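Local coordinates for tail fiber protein (Pseudomonas aeruginosa, PDB 6CL6), which forms the receptor-binding tail fiber of an R-type pyocin, a contractile injection system, and probably attaches the particle to the surface of target cells, at residues E129-P135 against S146-S152; V304-A308 against A361-L365. All coordinates share one frame. Numbering follows the deposited sequence.

Contact 1: E129-P135 against S146-S152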
loop_
_atom_site.group_PDB
_atom_site.type_symbol
_atom_site.label_atom_id
_atom_site.label_comp_id
_atom_site.label_asym_id
_atom_site.label_seq_id
_atom_site.Cartn_x
_atom_site.Cartn_y
_atom_site.Cartn_z
ATOM N N GLU A 129 -19.153 -1.776 41.622
ATOM C CA GLU A 129 -19.590 -3.066 41.135
ATOM C C GLU A 129 -20.530 -2.851 39.951
ATOM O O GLU A 129 -21.296 -1.902 39.930
ATOM C CB GLU A 129 -20.293 -3.870 42.224
ATOM C CG GLU A 129 -19.345 -4.285 43.350
ATOM C CD GLU A 129 -20.048 -5.166 44.383
ATOM O OE1 GLU A 129 -21.251 -4.936 44.649
ATOM O OE2 GLU A 129 -19.400 -6.095 44.911
ATOM N N ALA A 130 -20.419 -3.727 38.955
ATOM C CA ALA A 130 -21.280 -3.652 37.791
ATOM C C ALA A 130 -22.748 -3.751 38.218
ATOM O O ALA A 130 -23.078 -4.388 39.221
ATOM C CB ALA A 130 -20.961 -4.758 36.810
ATOM N N ASP A 131 -23.620 -3.115 37.438
ATOM C CA ASP A 131 -25.047 -3.215 37.681
ATOM C C ASP A 131 -25.513 -4.644 37.583
ATOM O O ASP A 131 -26.469 -5.014 38.260
ATOM C CB ASP A 131 -25.833 -2.347 36.695
ATOM C CG ASP A 131 -25.712 -0.880 36.990
ATOM O OD1 ASP A 131 -24.753 -0.265 36.501
ATOM O OD2 ASP A 131 -26.565 -0.336 37.718
ATOM N N GLY A 132 -24.870 -5.455 36.749
ATOM C CA GLY A 132 -25.300 -6.835 36.563
ATOM C C GLY A 132 -24.495 -7.565 35.510
ATOM O O GLY A 132 -23.743 -6.965 34.729
ATOM N N GLU A 133 -24.645 -8.880 35.538
ATOM C CA GLU A 133 -24.169 -9.761 34.480
ATOM C C GLU A 133 -25.298 -9.949 33.480
ATOM O O GLU A 133 -26.433 -10.208 33.872
ATOM C CB GLU A 133 -23.728 -11.098 35.050
ATOM C CG GLU A 133 -22.477 -11.010 35.861
ATOM C CD GLU A 133 -21.239 -11.007 34.991
ATOM O OE1 GLU A 133 -21.265 -11.661 33.923
ATOM O OE2 GLU A 133 -20.250 -10.347 35.372
ATOM N N LEU A 134 -24.990 -9.796 32.207
ATOM C CA LEU A 134 -25.988 -9.993 31.171
ATOM C C LEU A 134 -26.146 -11.486 30.902
ATOM O O LEU A 134 -25.162 -12.152 30.578
ATOM C CB LEU A 134 -25.596 -9.273 29.896
ATOM C CG LEU A 134 -25.498 -7.763 30.008
ATOM C CD1 LEU A 134 -24.785 -7.182 28.798
ATOM C CD2 LEU A 134 -26.853 -7.141 30.158
ATOM N N PRO A 135 -27.350 -12.027 30.991
ATOM C CA PRO A 135 -27.588 -13.426 30.607
ATOM C C PRO A 135 -27.615 -13.564 29.099
ATOM O O PRO A 135 -27.278 -12.617 28.384
ATOM C CB PRO A 135 -28.955 -13.715 31.222
ATOM C CG PRO A 135 -29.665 -12.419 31.154
ATOM C CD PRO A 135 -28.602 -11.368 31.435
ATOM N N SER A 146 -29.027 4.228 32.788
ATOM C CA SER A 146 -27.594 4.461 32.977
ATOM C C SER A 146 -26.971 3.406 33.865
ATOM O O SER A 146 -27.573 2.968 34.841
ATOM C CB SER A 146 -27.378 5.842 33.588
ATOM O OG SER A 146 -27.690 6.858 32.709
ATOM N N GLY A 147 -25.750 3.017 33.539
ATOM C CA GLY A 147 -25.035 2.001 34.306
ATOM C C GLY A 147 -24.017 1.264 33.458
ATOM O O GLY A 147 -23.693 1.670 32.338
ATOM N N TRP A 148 -23.480 0.199 34.019
ATOM C CA TRP A 148 -22.605 -0.644 33.237
ATOM C C TRP A 148 -22.876 -2.105 33.583
ATOM O O TRP A 148 -23.161 -2.444 34.728
ATOM C CB TRP A 148 -21.117 -0.316 33.417
ATOM C CG TRP A 148 -20.569 -0.358 34.796
ATOM C CD1 TRP A 148 -20.910 0.449 35.829
ATOM C CD2 TRP A 148 -19.542 -1.215 35.284
ATOM N NE1 TRP A 148 -20.163 0.142 36.937
ATOM C CE2 TRP A 148 -19.312 -0.876 36.629
ATOM C CE3 TRP A 148 -18.782 -2.241 34.711
ATOM C CZ2 TRP A 148 -18.372 -1.516 37.403
ATOM C CZ3 TRP A 148 -17.849 -2.880 35.474
ATOM C CH2 TRP A 148 -17.666 -2.524 36.819
ATOM N N TRP A 149 -22.732 -2.956 32.576
ATOM C CA TRP A 149 -23.082 -4.359 32.648
ATOM C C TRP A 149 -22.012 -5.193 31.952
ATOM O O TRP A 149 -21.379 -4.747 30.987
ATOM C CB TRP A 149 -24.452 -4.633 32.004
ATOM C CG TRP A 149 -25.604 -4.175 32.771
ATOM C CD1 TRP A 149 -26.386 -4.919 33.593
ATOM C CD2 TRP A 149 -26.153 -2.850 32.788
ATOM N NE1 TRP A 149 -27.375 -4.136 34.124
ATOM C CE2 TRP A 149 -27.238 -2.859 33.659
ATOM C CE3 TRP A 149 -25.829 -1.664 32.148
ATOM C CZ2 TRP A 149 -28.009 -1.708 33.914
ATOM C CZ3 TRP A 149 -26.569 -0.529 32.404
ATOM C CH2 TRP A 149 -27.644 -0.556 33.293
ATOM N N SER A 150 -21.858 -6.424 32.422
ATOM C CA SER A 150 -20.848 -7.331 31.922
ATOM C C SER A 150 -21.482 -8.525 31.240
ATOM O O SER A 150 -22.338 -9.192 31.819
ATOM C CB SER A 150 -19.950 -7.843 33.064
ATOM O OG SER A 150 -18.919 -8.653 32.584
ATOM N N GLN A 151 -21.036 -8.811 30.024
ATOM C CA GLN A 151 -21.380 -10.049 29.341
ATOM C C GLN A 151 -20.148 -10.933 29.419
ATOM O O GLN A 151 -19.132 -10.670 28.753
ATOM C CB GLN A 151 -21.805 -9.813 27.890
ATOM C CG GLN A 151 -22.059 -11.097 27.099
ATOM C CD GLN A 151 -23.097 -12.006 27.772
ATOM O OE1 GLN A 151 -22.757 -12.960 28.468
ATOM N NE2 GLN A 151 -24.373 -11.684 27.577
ATOM N N SER A 152 -20.226 -11.957 30.244
ATOM C CA SER A 152 -19.094 -12.841 30.483
ATOM C C SER A 152 -19.023 -13.997 29.510
ATOM O O SER A 152 -18.077 -14.781 29.577
ATOM C CB SER A 152 -19.150 -13.328 31.924
ATOM O OG SER A 152 -19.087 -12.212 32.808
HETATM O O HOH W 1 -22.634 -12.679 31.638
HETATM O O HOH W 2 -17.669 -10.419 34.120
#

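Contact 2: V304-A308 against A361-L365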
loop_
_atom_site.group_PDB
_atom_site.type_symbol
_atom_site.label_atom_id
_atom_site.label_comp_id
_atom_site.label_asym_id
_atom_site.label_seq_id
_atom_site.Cartn_x
_atom_site.Cartn_y
_atom_site.Cartn_z
ATOM N N VAL A 304 56.394 -2.748 -86.463
ATOM C CA VAL A 304 57.847 -2.792 -86.540
ATOM C C VAL A 304 58.257 -2.682 -87.999
ATOM O O VAL A 304 57.597 -3.228 -88.880
ATOM C CB VAL A 304 58.396 -4.078 -85.873
ATOM C CG1 VAL A 304 57.974 -5.316 -86.625
ATOM C CG2 VAL A 304 59.899 -4.017 -85.723
ATOM N N THR A 305 59.350 -1.961 -88.251
ATOM C CA THR A 305 59.944 -1.898 -89.595
ATOM C C THR A 305 60.925 -3.048 -89.738
ATOM O O THR A 305 61.860 -3.184 -88.930
ATOM C CB THR A 305 60.637 -0.560 -89.833
ATOM O OG1 THR A 305 59.671 0.498 -89.771
ATOM C CG2 THR A 305 61.298 -0.539 -91.236
ATOM N N CYS A 306 60.698 -3.884 -90.740
ATOM C CA CYS A 306 61.549 -5.027 -91.032
ATOM C C CYS A 306 62.371 -4.760 -92.301
ATOM O O CYS A 306 61.899 -4.077 -93.223
ATOM C CB CYS A 306 60.723 -6.313 -91.251
ATOM S SG CYS A 306 59.756 -6.841 -89.881
ATOM N N PRO A 307 63.586 -5.279 -92.386
ATOM C CA PRO A 307 64.341 -5.183 -93.642
ATOM C C PRO A 307 63.792 -6.186 -94.648
ATOM O O PRO A 307 63.045 -7.102 -94.310
ATOM C CB PRO A 307 65.776 -5.538 -93.248
ATOM C CG PRO A 307 65.726 -6.006 -91.781
ATOM C CD PRO A 307 64.242 -6.209 -91.463
ATOM N N ALA A 308 64.194 -6.004 -95.907
ATOM C CA ALA A 308 63.790 -6.935 -96.956
ATOM C C ALA A 308 64.220 -8.355 -96.592
ATOM O O ALA A 308 65.350 -8.578 -96.175
ATOM C CB ALA A 308 64.431 -6.510 -98.279
ATOM N N ALA A 361 61.396 -6.036 -99.731
ATOM C CA ALA A 361 61.684 -4.630 -99.501
ATOM C C ALA A 361 61.446 -4.326 -98.034
ATOM O O ALA A 361 60.659 -5.000 -97.374
ATOM C CB ALA A 361 60.828 -3.700 -100.361
ATOM N N GLN A 362 62.140 -3.309 -97.528
ATOM C CA GLN A 362 61.844 -2.800 -96.194
ATOM C C GLN A 362 60.346 -2.536 -96.072
ATOM O O GLN A 362 59.736 -1.932 -96.963
ATOM C CB GLN A 362 62.631 -1.515 -95.936
ATOM C CG GLN A 362 62.454 -0.942 -94.536
ATOM C CD GLN A 362 63.398 0.208 -94.214
ATOM O OE1 GLN A 362 64.507 -0.005 -93.720
ATOM N NE2 GLN A 362 62.968 1.430 -94.515
ATOM N N ALA A 363 59.754 -2.977 -94.956
ATOM C CA ALA A 363 58.318 -2.891 -94.854
ATOM C C ALA A 363 57.906 -2.853 -93.396
ATOM O O ALA A 363 58.546 -3.454 -92.538
ATOM C CB ALA A 363 57.591 -4.050 -95.543
ATOM N N VAL A 364 56.814 -2.159 -93.147
ATOM C CA VAL A 364 56.238 -2.086 -91.807
ATOM C C VAL A 364 55.270 -3.245 -91.637
ATOM O O VAL A 364 54.346 -3.408 -92.436
ATOM C CB VAL A 364 55.537 -0.751 -91.568
ATOM C CG1 VAL A 364 54.846 -0.802 -90.226
ATOM C CG2 VAL A 364 56.554 0.409 -91.608
ATOM N N LEU A 365 55.489 -4.048 -90.599
ATOM C CA LEU A 365 54.603 -5.140 -90.239
ATOM C C LEU A 365 53.976 -4.858 -88.879
ATOM O O LEU A 365 54.657 -4.424 -87.939
ATOM C CB LEU A 365 55.361 -6.469 -90.196
ATOM C CG LEU A 365 55.602 -7.151 -91.564
ATOM C CD1 LEU A 365 56.466 -6.294 -92.486
ATOM C CD2 LEU A 365 56.234 -8.526 -91.342
#

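Contact 1: E129-P135 against S146-S152
Parallel pairing joins 129-135 to the strand 147-151: Ser150 N donates to Gly132 O (3.0 Å) and Ser150 O accepts from Leu134 N (2.7 Å), so Ser150 spends both backbone groups on the residues flanking Glu133. Upstream, Asp131 grips Trp148 twice, its N donating to Trp148 O (2.8 Å) while its OD1 accepts from Trp148 N (2.8 Å); OD2 forms a salt bridge with Lys128 of the third subunit. A CB on Gly147 would clash with Asp131 OD1. Glu133 OE1 accepts a hydrogen bond from Ser152 OG (2.5 Å); water 2 donates to Glu133 OE2 (2.9 Å) and Ser152 OG (2.6 Å) and hydrogen-bonds Ser150 OG (2.7 Å), and water 1 accepts from Ser152 N (2.9 Å). Gln151 NE2 reaches Pro135 O (3.2 Å) and also bonds Tyr163. CH-pi contacts set Ala130 CB over the Trp148 ring and Asp131 CB over that of Trp149. Such pairing is that of a short parallel strand, outermost within its own chain, added to an otherwise antiparallel sheet within a trimeric fiber.

Contact 2: V304-A308 against A361-L365
Two antiparallel strands run side by side here, 304-306 and 363-365, their axes 4.6 Å apart at closest and 138° between their directions, the ends of two longer neighbouring strands in an antiparallel beta-sheet of the C-terminal gp53-like domain, a family grouped with the H-type lectins. Val304 and Leu365 form a hydrogen-bonded pair, with Val304 N to Leu365 O and Leu365 N to Val304 O both at 2.8 Å. Cys306 and Ala363 form the next, Cys306 N meeting Ala363 O at 2.8 Å and Ala363 N meeting Cys306 O at 3.0 Å. Between them Thr305 faces Val364 as a non-hydrogen-bonded pair, CA to CA 4.3 Å. Beyond Cys306 the ladder of bonds stops, yet the chains stay close, with the CA atoms of Ala308 and Ala361 4.0 Å apart; Asn357 ND2 bonds both Pro307 O and Ala361 O.

Side chains alternate between the faces. Val304, Cys306, Ala363 and Leu365 share one, where Cys306 and Leu365 pack on Ile355 of strand 352-357 and Val304 on Ala312 and Ile314. Cys306 SG lies 4.2 Å from Leu365 CD2. The other face carries Thr305 and Val364, both exposed, with Thr305 OG1 3.6 Å from Val364 CG2. Alongside them, the extended Gln362 side chain passes Thr305, bringing its CG to 3.5 Å from Thr305 CG2.

Overall arrangement
The two contacts belong to separate beta-sheets of one very elongated chain, on opposite sides of its centre: their centres are 152 Å apart and their nearest atoms about 138 Å. Along the sequence contact 1 is complete before contact 2 begins, and the intervening chain includes His243 and His245 of the iron site. Their settings differ. Contact 1 lies at a subunit interface, touched by both other chains of the trimer, whereas no other chain of the assembly touches the segments of contact 2. The latter is close to a calcium ion, about 7 Å from the side chain of Ala308; Asp309, directly after 304-308, and Gly358, shortly before 361-365, belong to a calcium site.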